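PDB 5XH8: extracellular invertase from Aspergillus kawachii, which probably releases terminal beta-D-fructofuranosyl residues from sucrose by hydrolysis and, with high transfructosylation activity, transfers them to build fructooligosaccharides such as 1-kestose. Local coordinates for residues His287-Val292 and Tyr319-Lys324; Phe245-Gly250 and Thr268-Glu273; Ser344-Ser349 and Leu372-Arg377. One frame throughout, in Å; residues are numbered along the deposited sequence.

All three interactions lie inside the family 32 N-terminal domain, the beta-propeller of the enzyme. They follow one another along the chain: interaction 2 closes before interaction 1 opens, and interaction 3 comes last. Interaction 2 is within one sheet, pairing 245-250 with strand 265-274. Strand 286-298 is the next neighbour in that sheet, and interaction 1 packs it against strand 318-326 of another sheet. Interaction 3 continues there, pairing strand 341-348 with strand 366-385. Interaction 1 thus stands between the other two, its centre about 7 Å from that of interaction 2 and 8 Å from that of interaction 3. The sodium ion lies at interaction 1, and Arg-374 of interaction 3 reaches the C-terminal domain.

Interaction 1 (His287-Val292 and Tyr319-Lys324); sequences HDMLWV and YAAAGK. With NA (sodium ion), chain B.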
# COMPACT_ATOMS: atom_id res chain seq x y z
N HIS A 287 4.85 25.95 15.83
CA HIS A 287 4.82 24.56 16.30
C HIS A 287 4.46 24.56 17.78
O HIS A 287 5.33 24.73 18.64
CB HIS A 287 6.20 23.90 16.06
CG HIS A 287 6.56 23.69 14.62
ND1 HIS A 287 7.06 24.70 13.82
CD2 HIS A 287 6.51 22.59 13.84
CE1 HIS A 287 7.32 24.22 12.61
NE2 HIS A 287 6.97 22.94 12.59
N ASP A 288 3.18 24.39 18.09
CA ASP A 288 2.70 24.35 19.48
C ASP A 288 2.76 22.95 20.09
O ASP A 288 2.28 22.01 19.47
CB ASP A 288 1.25 24.83 19.57
CG ASP A 288 1.10 26.33 19.39
OD1 ASP A 288 2.10 27.08 19.53
OD2 ASP A 288 -0.05 26.73 19.10
N MET A 289 3.33 22.82 21.30
CA MET A 289 3.50 21.56 22.01
C MET A 289 2.50 21.49 23.16
O MET A 289 2.78 21.92 24.30
CB MET A 289 4.92 21.39 22.53
CG MET A 289 5.25 19.99 23.05
SD MET A 289 4.81 18.65 21.91
CE MET A 289 3.41 17.87 22.72
N LEU A 290 1.33 20.95 22.85
CA LEU A 290 0.16 21.00 23.75
C LEU A 290 -0.11 19.70 24.51
O LEU A 290 0.28 18.60 24.08
CB LEU A 290 -1.08 21.38 22.94
CG LEU A 290 -1.04 22.61 22.05
CD1 LEU A 290 -2.36 22.79 21.31
CD2 LEU A 290 -0.73 23.84 22.87
N TRP A 291 -0.76 19.85 25.67
CA TRP A 291 -1.42 18.76 26.40
C TRP A 291 -2.91 19.09 26.51
O TRP A 291 -3.30 20.27 26.46
CB TRP A 291 -0.80 18.50 27.78
CG TRP A 291 -1.03 19.63 28.80
CD1 TRP A 291 -0.16 20.63 29.10
CD2 TRP A 291 -2.20 19.84 29.62
NE1 TRP A 291 -0.70 21.46 30.06
CE2 TRP A 291 -1.94 21.00 30.41
CE3 TRP A 291 -3.42 19.16 29.78
CZ2 TRP A 291 -2.89 21.53 31.33
CZ3 TRP A 291 -4.38 19.69 30.71
CH2 TRP A 291 -4.09 20.86 31.47
N VAL A 292 -3.72 18.04 26.63
CA VAL A 292 -5.19 18.18 26.66
C VAL A 292 -5.77 17.11 27.54
O VAL A 292 -5.43 15.93 27.39
CB VAL A 292 -5.84 18.03 25.27
CG1 VAL A 292 -7.32 18.43 25.32
CG2 VAL A 292 -5.12 18.88 24.24
N TYR A 319 8.71 20.72 20.67
CA TYR A 319 7.72 20.04 19.83
C TYR A 319 7.79 18.52 19.91
O TYR A 319 8.68 17.98 20.57
CB TYR A 319 7.88 20.50 18.37
CG TYR A 319 6.67 20.33 17.48
CD1 TYR A 319 5.44 20.95 17.80
CD2 TYR A 319 6.74 19.62 16.28
CE1 TYR A 319 4.35 20.83 16.98
CE2 TYR A 319 5.64 19.47 15.47
CZ TYR A 319 4.44 20.09 15.82
OH TYR A 319 3.31 19.95 15.04
N ALA A 320 6.81 17.84 19.30
CA ALA A 320 6.93 16.43 18.93
C ALA A 320 7.14 15.50 20.09
O ALA A 320 7.82 14.49 19.93
CB ALA A 320 8.07 16.25 17.91
N ALA A 321 6.56 15.81 21.25
CA ALA A 321 6.84 15.00 22.44
C ALA A 321 6.41 13.55 22.26
O ALA A 321 5.35 13.26 21.70
CB ALA A 321 6.21 15.60 23.67
N ALA A 322 7.28 12.65 22.72
CA ALA A 322 6.97 11.25 22.79
C ALA A 322 7.23 10.78 24.20
O ALA A 322 8.34 10.90 24.74
CB ALA A 322 7.82 10.43 21.82
N GLY A 323 6.22 10.11 24.72
CA GLY A 323 6.20 9.61 26.08
C GLY A 323 5.80 8.15 26.07
O GLY A 323 5.37 7.62 25.05
N LYS A 324 5.97 7.50 27.21
CA LYS A 324 5.66 6.10 27.33
C LYS A 324 5.40 5.76 28.78
O LYS A 324 6.02 6.34 29.67
CB LYS A 324 6.84 5.25 26.84
CG LYS A 324 6.55 3.78 26.59
CD LYS A 324 5.59 3.59 25.41
CE LYS A 324 5.50 2.14 24.93
NZ LYS A 324 4.60 2.07 23.74
NA NA B . 6.85 24.94 20.30
O HOH W 1 5.22 24.95 22.08
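His-287 and Met-289 on strand 286-298 pack against Tyr-319 and Ala-321 on strand 318-326, in a buried contact between two sheets near the centre of the chain. The His-287 and Tyr-319 rings form a T-shaped pair with planes at 85°. The histidine presents its edge: CD2 of His-287 comes 3.6 Å from CE2 of Tyr-319. The CB of the same histidine also sits over that tyrosine face, as a CH-pi contact 3.8 Å from the Tyr-319 ring centroid. The rim of the tyrosine meets the backbone instead, with CE1 of Tyr-319 3.4 Å from O of Asp-288. The OH of Tyr-319 reaches away to a hydrogen bond with Glu-248, and Phe-353 stacks on His-287.

This is packing between adjacent blades of the family 32 beta-propeller, and a sodium ion sits at the junction. It is bound by O of His-287 at 2.3 Å, and by the carbonyl oxygens of Gly-315, Phe-316 and Ser-318, the last directly before Tyr-319. Water 1 completes the set seen here, and also accepts a hydrogen bond from N of Met-289 at 3.0 Å.

Met-289 reaches across to strand 318-326. Its CG is anti to the backbone N (chi1 -169°), and the chain bends beyond it. SD of Met-289 accepts a weak hydrogen bond from N of Ala-321 at 3.4 Å. The N-H points nearly straight at the sulfur (166°). The methyl CE of Met-289 rests 3.7 Å from CB of Ala-321, which also touches Ser-344 and Val-346 of strand 341-348.

Interaction 2 (Phe245-Gly250 and Thr268-Glu273); sequences FNFETG and TTIGTE
Phe-247 and Ile-270 pack closely on one face of an antiparallel pairing, while the stacked carboxylates of Glu-248 and Glu-273 lie on the other, with water 2 at their ends. The pairing belongs to a blade of the family 32 beta-propeller, and the chain turns a corner at Thr-249. On the packed face, CD1 of Ile-270 lies over the Phe-247 ring, 3.8 Å from its centroid. CG2 of Thr-272 meets the same ring obliquely.

Glu-248 and Gly-271 form a hydrogen-bonded pair, with both N-to-O distances between them 2.9 Å. Two more bonds follow, from N of Glu-273 to O of Asn-246 and from N of Phe-245 to O of Glu-273.

The other face is polar and wetter. The Glu-248 and Glu-273 carboxylate planes are 19° apart, with OE1 of Glu-248 3.5 Å from OE2 of Glu-273. ND2 of Asn-246 donates to OE2 of Glu-273 at 2.9 Å, on the anti lone pair. OD1 of Asn-246 bonds to Thr-167, and OE1 of Glu-273 to Thr-284. Water 2 donates to OE1 of Glu-248 at 2.6 Å and weakly to OE1 of Glu-273. Glycerol lies about 4 Å from the Glu-248 side chain, consistent with a sugar pocket.

Arg-170 of strand 166-176 makes a salt bridge to Glu-248, and the OH of Tyr-319 hydrogen-bonds to its OE1. Strand 265-274 pairs with strand 286-298 along the edge away from 245-250.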
# COMPACT_ATOMS: atom_id res chain seq x y z
N PHE A 245 -3.71 23.69 11.93
CA PHE A 245 -4.06 23.05 10.65
C PHE A 245 -3.84 21.56 10.54
O PHE A 245 -4.30 20.93 9.59
CB PHE A 245 -3.33 23.76 9.54
CG PHE A 245 -3.77 25.19 9.35
CD1 PHE A 245 -3.19 26.21 10.09
CD2 PHE A 245 -4.76 25.52 8.42
CE1 PHE A 245 -3.57 27.54 9.91
CE2 PHE A 245 -5.16 26.85 8.24
CZ PHE A 245 -4.56 27.85 8.98
N ASN A 246 -3.15 20.97 11.52
CA ASN A 246 -2.81 19.54 11.48
C ASN A 246 -2.29 19.13 12.85
O ASN A 246 -1.59 19.90 13.47
CB ASN A 246 -1.74 19.29 10.40
CG ASN A 246 -1.49 17.83 10.17
OD1 ASN A 246 -2.37 17.09 9.74
ND2 ASN A 246 -0.27 17.40 10.45
N PHE A 247 -2.67 17.95 13.32
CA PHE A 247 -2.10 17.37 14.54
C PHE A 247 -0.95 16.40 14.19
O PHE A 247 -1.03 15.66 13.21
CB PHE A 247 -3.13 16.56 15.34
CG PHE A 247 -4.22 17.37 16.02
CD1 PHE A 247 -4.12 18.75 16.25
CD2 PHE A 247 -5.36 16.71 16.47
CE1 PHE A 247 -5.15 19.44 16.88
CE2 PHE A 247 -6.39 17.40 17.11
CZ PHE A 247 -6.27 18.76 17.32
N GLU A 248 0.08 16.40 15.05
CA GLU A 248 1.27 15.55 14.93
C GLU A 248 1.55 14.89 16.29
O GLU A 248 1.12 15.40 17.34
CB GLU A 248 2.47 16.38 14.50
CG GLU A 248 2.30 17.07 13.13
CD GLU A 248 3.62 17.49 12.53
OE1 GLU A 248 4.13 18.56 12.93
OE2 GLU A 248 4.17 16.70 11.70
N THR A 249 2.23 13.75 16.25
CA THR A 249 2.77 13.04 17.43
C THR A 249 1.79 12.91 18.61
O THR A 249 2.17 13.09 19.79
CB THR A 249 4.10 13.67 17.91
OG1 THR A 249 3.88 14.98 18.43
CG2 THR A 249 5.08 13.73 16.75
N GLY A 250 0.55 12.59 18.28
CA GLY A 250 -0.49 12.32 19.27
C GLY A 250 -0.07 11.18 20.17
O GLY A 250 0.19 10.10 19.68
N THR A 268 -4.07 13.59 26.30
CA THR A 268 -3.26 13.42 25.09
C THR A 268 -2.25 14.56 25.02
O THR A 268 -2.53 15.67 25.50
CB THR A 268 -4.14 13.37 23.81
OG1 THR A 268 -3.32 13.20 22.64
CG2 THR A 268 -5.00 14.64 23.67
N THR A 269 -1.06 14.28 24.47
CA THR A 269 -0.15 15.36 24.02
C THR A 269 -0.10 15.36 22.49
O THR A 269 -0.14 14.29 21.86
CB THR A 269 1.25 15.30 24.65
OG1 THR A 269 1.93 14.09 24.30
CG2 THR A 269 1.15 15.38 26.18
N ILE A 270 -0.04 16.56 21.90
CA ILE A 270 -0.01 16.71 20.44
C ILE A 270 0.83 17.89 20.08
O ILE A 270 0.91 18.85 20.83
CB ILE A 270 -1.39 17.00 19.82
CG1 ILE A 270 -2.18 18.02 20.66
CG2 ILE A 270 -2.17 15.71 19.71
CD1 ILE A 270 -3.27 18.68 19.87
N GLY A 271 1.45 17.81 18.91
CA GLY A 271 1.98 18.97 18.22
C GLY A 271 0.88 19.50 17.32
O GLY A 271 0.14 18.73 16.71
N THR A 272 0.75 20.82 17.24
CA THR A 272 -0.14 21.42 16.24
C THR A 272 0.66 22.30 15.30
O THR A 272 1.56 23.03 15.73
CB THR A 272 -1.32 22.21 16.88
OG1 THR A 272 -0.89 23.49 17.35
CG2 THR A 272 -1.91 21.44 18.00
N GLU A 273 0.34 22.19 14.01
CA GLU A 273 1.02 22.92 12.95
C GLU A 273 0.19 24.16 12.60
O GLU A 273 -0.90 24.04 12.01
CB GLU A 273 1.22 22.05 11.71
CG GLU A 273 2.07 20.81 11.95
CD GLU A 273 2.57 20.22 10.65
OE1 GLU A 273 3.46 20.85 10.02
OE2 GLU A 273 2.04 19.17 10.24
O HOH W 2 6.15 19.93 11.98
O HOH W 3 2.94 14.54 21.85

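Interaction 3 (Ser344-Ser349 and Leu372-Arg377); sequences SYVWLS and LPRELR
Ser-344 and Arg-374 exchange two backbone hydrogen bonds as an antiparallel hydrogen-bonded pair within a propeller sheet. N of Ser-344 gives to O of Arg-374, nearly straight at 167°, and N of Arg-374 gives to O of Ser-344; both are 2.9 Å long. Strands 344-348 and 374-377 run at 120° to each other. The pairing is interrupted here and resumes at Val-346 with Leu-371.

Water 4 bridges the interruption. It donates to O of Ser-344 and to O of Leu-372, the latter at 2.6 Å. It accepts from N of Val-346 at 2.9 Å. O of Ser-344 is therefore held twice, by a backbone N-H and by the water.

The Arg-374 side chain runs out extended, with CD anti to CA (chi2 171°). Its guanidinium makes salt bridges to Asp-313 and to Glu-552 and also bonds Tyr-554 and Ser-562. The last three lie in the family 32 C-terminal region, so this arginine ties the propeller to the following beta-sandwich. CG2 of Val-346 comes 4.0 Å from NH1 of Arg-374, obliquely to the guanidinium.

CB of Ser-344 meets CD1 of Leu-376 loosely, at 4.3 Å. Pro-373 packs more closely: the Tyr-345 ring crosses it obliquely, and the tyrosine OH bonds to Tyr-76. CA of Pro-373 lies above one face of that ring near the rim, and CB of Pro-373 touches CZ of Tyr-345 at 3.6 Å.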
# COMPACT_ATOMS: atom_id res chain seq x y z
N SER A 344 7.61 11.58 29.51
CA SER A 344 7.60 12.27 28.22
C SER A 344 8.93 13.02 27.96
O SER A 344 9.43 13.77 28.82
CB SER A 344 6.47 13.29 28.18
OG SER A 344 6.31 13.79 26.87
N TYR A 345 9.48 12.79 26.76
CA TYR A 345 10.60 13.54 26.22
C TYR A 345 10.09 14.47 25.14
O TYR A 345 9.59 14.04 24.10
CB TYR A 345 11.66 12.62 25.60
CG TYR A 345 12.37 11.72 26.57
CD1 TYR A 345 11.80 10.51 26.97
CD2 TYR A 345 13.62 12.05 27.07
CE1 TYR A 345 12.44 9.68 27.88
CE2 TYR A 345 14.28 11.23 27.96
CZ TYR A 345 13.69 10.04 28.37
OH TYR A 345 14.32 9.22 29.26
N VAL A 346 10.25 15.76 25.39
CA VAL A 346 9.98 16.80 24.41
C VAL A 346 11.22 17.02 23.53
O VAL A 346 12.33 16.98 24.02
CB VAL A 346 9.63 18.11 25.12
CG1 VAL A 346 9.41 19.26 24.13
CG2 VAL A 346 8.39 17.92 25.98
N TRP A 347 11.00 17.27 22.24
CA TRP A 347 12.09 17.60 21.31
C TRP A 347 12.35 19.09 21.36
O TRP A 347 11.40 19.88 21.33
CB TRP A 347 11.68 17.22 19.89
CG TRP A 347 12.65 17.50 18.77
CD1 TRP A 347 13.98 17.27 18.76
CD2 TRP A 347 12.32 18.01 17.47
NE1 TRP A 347 14.51 17.60 17.54
CE2 TRP A 347 13.51 18.07 16.73
CE3 TRP A 347 11.12 18.44 16.87
CZ2 TRP A 347 13.55 18.53 15.41
CZ3 TRP A 347 11.17 18.90 15.56
CH2 TRP A 347 12.37 18.95 14.85
N LEU A 348 13.62 19.48 21.37
CA LEU A 348 14.03 20.87 21.17
C LEU A 348 14.81 20.92 19.87
O LEU A 348 16.00 20.57 19.82
CB LEU A 348 14.88 21.37 22.34
CG LEU A 348 15.21 22.89 22.35
CD1 LEU A 348 13.94 23.68 22.57
CD2 LEU A 348 16.26 23.25 23.41
N SER A 349 14.12 21.32 18.80
CA SER A 349 14.75 21.47 17.51
C SER A 349 15.90 22.47 17.59
O SER A 349 15.76 23.55 18.19
CB SER A 349 13.74 21.97 16.46
OG SER A 349 14.42 22.38 15.28
N LEU A 372 14.82 17.20 29.20
CA LEU A 372 14.90 16.26 30.31
C LEU A 372 13.61 15.40 30.35
O LEU A 372 12.53 15.90 30.06
CB LEU A 372 15.01 17.02 31.65
CG LEU A 372 16.18 17.98 31.86
CD1 LEU A 372 15.90 18.81 33.10
CD2 LEU A 372 17.48 17.19 31.94
N PRO A 373 13.74 14.11 30.70
CA PRO A 373 12.53 13.31 30.82
C PRO A 373 11.62 13.94 31.86
O PRO A 373 12.12 14.37 32.92
CB PRO A 373 13.05 11.95 31.32
CG PRO A 373 14.40 12.23 31.90
CD PRO A 373 14.95 13.36 31.08
N ARG A 374 10.32 13.99 31.58
CA ARG A 374 9.35 14.60 32.48
C ARG A 374 8.29 13.57 32.93
O ARG A 374 7.76 12.81 32.10
CB ARG A 374 8.67 15.78 31.83
CG ARG A 374 9.61 16.94 31.58
CD ARG A 374 9.05 18.05 30.74
NE ARG A 374 10.11 19.05 30.53
CZ ARG A 374 10.02 20.13 29.75
NH1 ARG A 374 8.92 20.41 29.07
NH2 ARG A 374 11.06 20.93 29.67
N GLU A 375 8.04 13.54 34.24
CA GLU A 375 6.90 12.83 34.82
C GLU A 375 5.65 13.66 34.62
O GLU A 375 5.65 14.87 34.87
CB GLU A 375 7.13 12.53 36.32
CG GLU A 375 8.12 11.42 36.55
CD GLU A 375 8.44 11.19 38.01
OE1 GLU A 375 7.58 11.52 38.83
OE2 GLU A 375 9.51 10.64 38.35
N LEU A 376 4.59 13.01 34.10
CA LEU A 376 3.28 13.63 34.00
C LEU A 376 2.33 12.97 35.00
O LEU A 376 2.35 11.73 35.18
CB LEU A 376 2.73 13.51 32.58
CG LEU A 376 3.58 14.09 31.45
CD1 LEU A 376 2.77 14.05 30.16
CD2 LEU A 376 4.07 15.50 31.73
N ARG A 377 1.53 13.80 35.67
CA ARG A 377 0.55 13.31 36.68
C ARG A 377 -0.56 14.34 36.84
O ARG A 377 -0.44 15.47 36.37
CB ARG A 377 1.23 13.04 38.02
CG ARG A 377 1.67 14.28 38.81
CD ARG A 377 2.52 13.92 40.02
NE ARG A 377 2.85 15.09 40.85
CZ ARG A 377 2.01 15.73 41.68
NH1 ARG A 377 0.72 15.38 41.80
NH2 ARG A 377 2.46 16.79 42.36
O HOH W 4 10.62 16.21 28.25